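Local coordinates for 457aa long hypothetical protein (Pyrococcus horikoshii, PDB 2CSU) that is of unknown function but carries a Rossmann-like CoA-binding domain followed by two domains of the succinyl-CoA ligase type, at residues 56-61 with 81-86; 10-15 with 66-71. All coordinates share one frame; numbering follows the deposited sequence.

Contact 1 of 2, residues 56-61 with 81-86; sequences KSVKDI and LIQCGE
The type I beta turn S57 to D60, in the loop ahead of strand 67-70, packs against helix 74-87 of the Rossmann-like domain, and Q83 is the helix residue that meets it most fully. S57 OG reaches Q83 OE1 at 2.5 Å, a very short hydrogen bond; OG lies anti to the backbone N (chi1 164°), on the helix side of the turn. A water adds a second link, donating to Q83 OE1 and accepting from V58 N, the latter at 2.8 Å. The same carboxamide gives its NE2 to D79, one helical turn earlier, which helps fix its rotation. Toward the sheet, the V58 and Q83 side chains run antiparallel alongside each other, V58 CG1 3.7 Å from Q83 CB. The K59 chain lies across Q83, roughly perpendicular to it, with K59 CD 3.7 Å from Q83 CG. Its bend at chi3 (74°) carries the ammonium to E86, where K59 NZ forms a salt bridge to E86 OE1 at 3.1 Å on the exposed side of the contact. Inward, V58 and C84 converge on I14 of strand 10-14, while I82 and E86 touch Y120 of helix 104-120, the next helix along.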
ATOM      1  N   LYS A  56      13.364  42.037  14.772  1.00 36.63           N
ATOM      2  CA  LYS A  56      13.420  42.645  13.447  1.00 37.11           C
ATOM      3  C   LYS A  56      14.527  42.020  12.598  1.00 36.75           C
ATOM      4  O   LYS A  56      14.441  41.906  11.382  1.00 35.83           O
ATOM      5  CB  LYS A  56      13.684  44.140  13.624  1.00 39.03           C
ATOM      6  CG  LYS A  56      12.474  44.879  14.195  1.00 41.31           C
ATOM      7  CD  LYS A  56      12.849  46.238  14.787  1.00 43.41           C
ATOM      8  CE  LYS A  56      11.696  46.866  15.577  1.00 43.69           C
ATOM      9  NZ  LYS A  56      11.515  46.147  16.836  1.00 44.72           N
ATOM     10  N   SER A  57      15.618  41.641  13.286  1.00 36.10           N
ATOM     11  CA  SER A  57      16.727  41.004  12.591  1.00 36.49           C
ATOM     12  C   SER A  57      17.379  39.926  13.460  1.00 36.49           C
ATOM     13  O   SER A  57      17.327  39.954  14.683  1.00 36.94           O
ATOM     14  CB  SER A  57      17.755  42.082  12.242  1.00 36.40           C
ATOM     15  OG  SER A  57      18.994  41.461  11.904  1.00 37.65           O
ATOM     16  N   VAL A  58      17.968  38.925  12.784  1.00 36.60           N
ATOM     17  CA  VAL A  58      18.609  37.842  13.517  1.00 36.79           C
ATOM     18  C   VAL A  58      19.791  38.344  14.348  1.00 37.18           C
ATOM     19  O   VAL A  58      20.357  37.638  15.171  1.00 37.12           O
ATOM     20  CB  VAL A  58      19.093  36.802  12.507  1.00 36.07           C
ATOM     21  CG1 VAL A  58      20.102  37.435  11.553  1.00 36.47           C
ATOM     22  CG2 VAL A  58      19.751  35.644  13.232  1.00 35.74           C
ATOM     23  N   LYS A  59      20.186  39.600  14.078  1.00 38.96           N
ATOM     24  CA  LYS A  59      21.319  40.166  14.799  1.00 40.22           C
ATOM     25  C   LYS A  59      20.932  40.597  16.218  1.00 40.32           C
ATOM     26  O   LYS A  59      21.759  40.713  17.111  1.00 40.70           O
ATOM     27  CB  LYS A  59      21.826  41.379  14.016  1.00 41.78           C
ATOM     28  CG  LYS A  59      22.675  40.981  12.807  1.00 43.91           C
ATOM     29  CD  LYS A  59      22.617  42.027  11.691  1.00 45.97           C
ATOM     30  CE  LYS A  59      23.434  43.280  12.019  1.00 46.98           C
ATOM     31  NZ  LYS A  59      23.657  44.055  10.799  1.00 48.63           N
ATOM     32  N   ASP A  60      19.625  40.871  16.401  1.00 40.41           N
ATOM     33  CA  ASP A  60      19.179  41.425  17.675  1.00 40.67           C
ATOM     34  C   ASP A  60      18.944  40.354  18.741  1.00 40.67           C
ATOM     35  O   ASP A  60      18.731  40.638  19.911  1.00 40.44           O
ATOM     36  CB  ASP A  60      17.888  42.208  17.436  1.00 40.66           C
ATOM     37  CG  ASP A  60      18.110  43.228  16.329  1.00 40.87           C
ATOM     38  OD1 ASP A  60      19.104  43.951  16.407  1.00 41.31           O
ATOM     39  OD2 ASP A  60      17.290  43.300  15.418  1.00 40.33           O
ATOM     40  N   ILE A  61      18.939  39.085  18.298  1.00 41.12           N
ATOM     41  CA  ILE A  61      18.754  37.994  19.256  1.00 41.94           C
ATOM     42  C   ILE A  61      19.921  37.897  20.261  1.00 42.97           C
ATOM     43  O   ILE A  61      21.063  37.642  19.908  1.00 42.77           O
ATOM     44  CB  ILE A  61      18.622  36.679  18.481  1.00 40.94           C
ATOM     45  CG1 ILE A  61      17.414  36.726  17.547  1.00 40.56           C
ATOM     46  CG2 ILE A  61      18.400  35.512  19.462  1.00 40.48           C
ATOM     47  CD1 ILE A  61      17.228  35.416  16.776  1.00 38.76           C
ATOM     48  N   LEU A  81      21.017  36.114   4.555  1.00 26.30           N
ATOM     49  CA  LEU A  81      22.117  35.170   4.690  1.00 25.76           C
ATOM     50  C   LEU A  81      23.333  35.862   5.292  1.00 26.03           C
ATOM     51  O   LEU A  81      23.978  35.317   6.181  1.00 26.63           O
ATOM     52  CB  LEU A  81      22.490  34.586   3.330  1.00 24.84           C
ATOM     53  CG  LEU A  81      23.635  33.574   3.349  1.00 24.15           C
ATOM     54  CD1 LEU A  81      23.177  32.302   4.047  1.00 23.84           C
ATOM     55  CD2 LEU A  81      24.056  33.247   1.922  1.00 23.62           C
ATOM     56  N   ILE A  82      23.646  37.063   4.806  1.00 26.20           N
ATOM     57  CA  ILE A  82      24.784  37.827   5.316  1.00 25.88           C
ATOM     58  C   ILE A  82      24.567  38.152   6.796  1.00 26.49           C
ATOM     59  O   ILE A  82      25.496  38.058   7.604  1.00 26.00           O
ATOM     60  CB  ILE A  82      24.992  39.137   4.499  1.00 26.42           C
ATOM     61  CG1 ILE A  82      25.388  38.773   3.058  1.00 26.74           C
ATOM     62  CG2 ILE A  82      26.088  40.024   5.146  1.00 26.28           C
ATOM     63  CD1 ILE A  82      25.642  39.960   2.140  1.00 24.79           C
ATOM     64  N   GLN A  83      23.344  38.534   7.160  1.00 26.52           N
ATOM     65  CA  GLN A  83      23.071  38.819   8.561  1.00 26.97           C
ATOM     66  C   GLN A  83      23.385  37.558   9.387  1.00 26.92           C
ATOM     67  O   GLN A  83      24.078  37.629  10.399  1.00 27.17           O
ATOM     68  CB  GLN A  83      21.611  39.242   8.742  1.00 27.85           C
ATOM     69  CG  GLN A  83      21.345  40.733   8.422  1.00 29.57           C
ATOM     70  CD  GLN A  83      19.872  41.106   8.524  1.00 30.05           C
ATOM     71  OE1 GLN A  83      19.212  40.807   9.522  1.00 30.75           O
ATOM     72  NE2 GLN A  83      19.352  41.763   7.496  1.00 30.37           N
ATOM     73  N   CYS A  84      22.898  36.398   8.946  1.00 26.59           N
ATOM     74  CA  CYS A  84      23.180  35.171   9.674  1.00 26.04           C
ATOM     75  C   CYS A  84      24.695  35.037   9.811  1.00 26.73           C
ATOM     76  O   CYS A  84      25.210  34.643  10.862  1.00 26.32           O
ATOM     77  CB  CYS A  84      22.612  33.961   8.937  1.00 24.18           C
ATOM     78  SG  CYS A  84      20.811  33.852   8.945  1.00 23.88           S
ATOM     79  N   GLY A  85      25.404  35.387   8.738  1.00 27.67           N
ATOM     80  CA  GLY A  85      26.851  35.308   8.755  1.00 28.73           C
ATOM     81  C   GLY A  85      27.493  36.121   9.866  1.00 29.39           C
ATOM     82  O   GLY A  85      28.337  35.613  10.610  1.00 29.84           O
ATOM     83  N   GLU A  86      27.100  37.385   9.985  1.00 31.27           N
ATOM     84  CA  GLU A  86      27.661  38.257  11.009  1.00 33.04           C
ATOM     85  C   GLU A  86      27.267  37.761  12.404  1.00 33.41           C
ATOM     86  O   GLU A  86      28.036  37.881  13.371  1.00 33.94           O
ATOM     87  CB  GLU A  86      27.161  39.681  10.792  1.00 34.80           C
ATOM     88  CG  GLU A  86      27.214  40.132   9.331  1.00 38.16           C
ATOM     89  CD  GLU A  86      26.636  41.529   9.110  1.00 41.37           C
ATOM     90  OE1 GLU A  86      25.594  41.857   9.727  1.00 42.23           O
ATOM     91  OE2 GLU A  86      27.217  42.301   8.311  1.00 43.25           O
TER
HETATM   92  O   HOH W   1      17.469  38.531  10.077  1.00 30.18           O

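Contact 2 of 2, residues 10-15 with 66-71; sequences GIAVIG and DLAIIV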
ATOM      1  N   GLY A  10      19.931  26.928  19.296  1.00 31.96           N
ATOM      2  CA  GLY A  10      19.252  28.184  19.070  1.00 28.95           C
ATOM      3  C   GLY A  10      18.843  28.283  17.617  1.00 28.92           C
ATOM      4  O   GLY A  10      19.692  28.257  16.719  1.00 28.43           O
ATOM      5  N   ILE A  11      17.540  28.399  17.377  1.00 27.92           N
ATOM      6  CA  ILE A  11      17.026  28.488  16.017  1.00 25.86           C
ATOM      7  C   ILE A  11      16.414  29.834  15.695  1.00 25.75           C
ATOM      8  O   ILE A  11      15.613  30.360  16.457  1.00 27.86           O
ATOM      9  CB  ILE A  11      15.928  27.433  15.742  1.00 24.94           C
ATOM     10  CG1 ILE A  11      16.418  26.037  16.110  1.00 23.77           C
ATOM     11  CG2 ILE A  11      15.512  27.497  14.282  1.00 22.83           C
ATOM     12  CD1 ILE A  11      15.369  24.959  15.922  1.00 23.36           C
ATOM     13  N   ALA A  12      16.790  30.382  14.549  1.00 25.31           N
ATOM     14  CA  ALA A  12      16.239  31.645  14.094  1.00 24.10           C
ATOM     15  C   ALA A  12      15.368  31.329  12.890  1.00 23.73           C
ATOM     16  O   ALA A  12      15.834  30.722  11.913  1.00 22.26           O
ATOM     17  CB  ALA A  12      17.364  32.621  13.693  1.00 23.66           C
ATOM     18  N   VAL A  13      14.091  31.685  12.963  1.00 23.79           N
ATOM     19  CA  VAL A  13      13.231  31.448  11.815  1.00 23.47           C
ATOM     20  C   VAL A  13      13.011  32.813  11.198  1.00 24.42           C
ATOM     21  O   VAL A  13      12.248  33.627  11.709  1.00 25.15           O
ATOM     22  CB  VAL A  13      11.896  30.815  12.203  1.00 23.30           C
ATOM     23  CG1 VAL A  13      11.087  30.535  10.940  1.00 22.45           C
ATOM     24  CG2 VAL A  13      12.142  29.509  12.960  1.00 21.91           C
ATOM     25  N   ILE A  14      13.718  33.072  10.105  1.00 24.02           N
ATOM     26  CA  ILE A  14      13.629  34.365   9.450  1.00 24.64           C
ATOM     27  C   ILE A  14      12.501  34.341   8.441  1.00 25.18           C
ATOM     28  O   ILE A  14      12.587  33.692   7.408  1.00 26.51           O
ATOM     29  CB  ILE A  14      14.995  34.709   8.809  1.00 24.65           C
ATOM     30  CG1 ILE A  14      16.086  34.499   9.873  1.00 24.65           C
ATOM     31  CG2 ILE A  14      14.997  36.149   8.282  1.00 23.38           C
ATOM     32  CD1 ILE A  14      17.511  34.818   9.432  1.00 25.40           C
ATOM     33  N   GLY A  15      11.424  35.038   8.766  1.00 25.43           N
ATOM     34  CA  GLY A  15      10.271  35.047   7.895  1.00 25.64           C
ATOM     35  C   GLY A  15       9.096  34.446   8.645  1.00 25.51           C
ATOM     36  O   GLY A  15       8.034  34.211   8.076  1.00 26.77           O
ATOM     37  N   ASP A  66      22.716  28.920  16.223  1.00 36.77           N
ATOM     38  CA  ASP A  66      23.544  28.051  15.388  1.00 35.38           C
ATOM     39  C   ASP A  66      22.776  27.494  14.187  1.00 33.93           C
ATOM     40  O   ASP A  66      23.320  26.822  13.324  1.00 34.52           O
ATOM     41  CB  ASP A  66      24.134  26.915  16.241  1.00 36.96           C
ATOM     42  CG  ASP A  66      23.030  26.103  16.906  1.00 38.95           C
ATOM     43  OD1 ASP A  66      21.951  26.660  17.112  1.00 39.85           O
ATOM     44  OD2 ASP A  66      23.276  24.947  17.252  1.00 39.98           O
ATOM     45  N   LEU A  67      21.459  27.780  14.164  1.00 31.98           N
ATOM     46  CA  LEU A  67      20.654  27.369  13.013  1.00 30.15           C
ATOM     47  C   LEU A  67      19.585  28.408  12.680  1.00 30.03           C
ATOM     48  O   LEU A  67      18.874  28.896  13.547  1.00 29.11           O
ATOM     49  CB  LEU A  67      19.981  26.038  13.341  1.00 29.11           C
ATOM     50  CG  LEU A  67      18.954  25.626  12.284  1.00 28.78           C
ATOM     51  CD1 LEU A  67      19.605  25.365  10.927  1.00 28.37           C
ATOM     52  CD2 LEU A  67      18.208  24.343  12.647  1.00 27.33           C
ATOM     53  N   ALA A  68      19.471  28.695  11.389  1.00 28.72           N
ATOM     54  CA  ALA A  68      18.464  29.635  10.928  1.00 27.93           C
ATOM     55  C   ALA A  68      17.733  29.068   9.733  1.00 27.23           C
ATOM     56  O   ALA A  68      18.324  28.388   8.898  1.00 26.97           O
ATOM     57  CB  ALA A  68      19.110  30.970  10.549  1.00 28.20           C
ATOM     58  N   ILE A  69      16.438  29.353   9.656  1.00 26.24           N
ATOM     59  CA  ILE A  69      15.633  28.906   8.543  1.00 25.50           C
ATOM     60  C   ILE A  69      15.229  30.165   7.798  1.00 26.12           C
ATOM     61  O   ILE A  69      14.584  31.053   8.367  1.00 26.74           O
ATOM     62  CB  ILE A  69      14.351  28.191   8.992  1.00 25.46           C
ATOM     63  CG1 ILE A  69      14.653  27.158  10.094  1.00 24.92           C
ATOM     64  CG2 ILE A  69      13.679  27.563   7.776  1.00 24.71           C
ATOM     65  CD1 ILE A  69      15.781  26.191   9.783  1.00 25.06           C
ATOM     66  N   ILE A  70      15.621  30.263   6.533  1.00 25.33           N
ATOM     67  CA  ILE A  70      15.274  31.425   5.758  1.00 25.32           C
ATOM     68  C   ILE A  70      14.058  31.105   4.911  1.00 25.87           C
ATOM     69  O   ILE A  70      14.108  30.278   3.998  1.00 26.69           O
ATOM     70  CB  ILE A  70      16.462  31.881   4.905  1.00 24.04           C
ATOM     71  CG1 ILE A  70      17.622  32.261   5.839  1.00 23.60           C
ATOM     72  CG2 ILE A  70      16.054  33.049   4.027  1.00 24.34           C
ATOM     73  CD1 ILE A  70      18.862  32.851   5.151  1.00 23.31           C
ATOM     74  N   VAL A  71      12.952  31.758   5.253  1.00 26.82           N
ATOM     75  CA  VAL A  71      11.688  31.559   4.568  1.00 28.44           C
ATOM     76  C   VAL A  71      11.053  32.897   4.221  1.00 29.09           C
ATOM     77  O   VAL A  71       9.866  33.135   4.414  1.00 30.86           O
ATOM     78  CB  VAL A  71      10.773  30.729   5.468  1.00 29.11           C
ATOM     79  CG1 VAL A  71      10.393  31.532   6.714  1.00 30.46           C
ATOM     80  CG2 VAL A  71       9.516  30.344   4.706  1.00 28.59           C
TER
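The carbonyl oxygen of G10 accepts two backbone N-H groups at the start of the paired strands 10-14 and 67-70. L67 N comes nearly in line with the C=O bond at 3.1 Å, whereas D66 N, also at 3.1 Å, is tilted 16° from the carbonyl plane. D66 closes this end with its side chain: CG sits between the backbone N and the carbonyl carbon (chi1 58°), and OD1 takes the N-H of G10 on its syn side, 26° out of the carboxylate plane, at 3.0 Å. Its other oxygen, OD2, accepts from K9 N, so one carboxylate grips two successive amides.

From there the strands run parallel, with bonds from A12 N to L67 O, I69 N to A12 O, I14 N to I69 O and V71 N to I14 O. The first two are the shortest, both 2.7 Å. On one face I11 CG2 lies 4.3 Å from I69 CG1, and V13 CG1 meets V71 CG1; helix 23-31 covers I11 and V13. On the other face the two small residues bring A12 CB within 4.0 Å of A68 CB, and I14 CD1 extends over A68 and I70 toward T80 and C84 of helix 74-87. At the far end V71 CG1 rests 3.7 Å from G15 CA. In this central Rossmann strand pair, alternate backbone groups of 10-14 are met by 67-70, and those of I11 and V13 by strand 38-42. The two N-H groups probably favour a charged D66, offsetting the 2.8 Å approach of G10 O to D66 OD1.

How the contacts relate
From the N terminus the chain lays down strand 10-14, passes through helix 23-31 and strand 38-42, and reaches the turn at 56-61 before returning as strand 67-70, where contact 2 closes the first loop. Helix 74-87 follows directly, and its 81-86 part closes contact 1 back on the turn. The two loops therefore cross, since 56-61 lies between the strands of contact 2 and 81-86 comes after both. Their centres are about 9 Å apart, and they touch: C84 SG lies 3.5 Å from I14 CD1, and V58 CG2 lies 3.9 Å from A12 CB. Together they fasten the turn and helix 74-87 side by side onto one face of the parallel sheet.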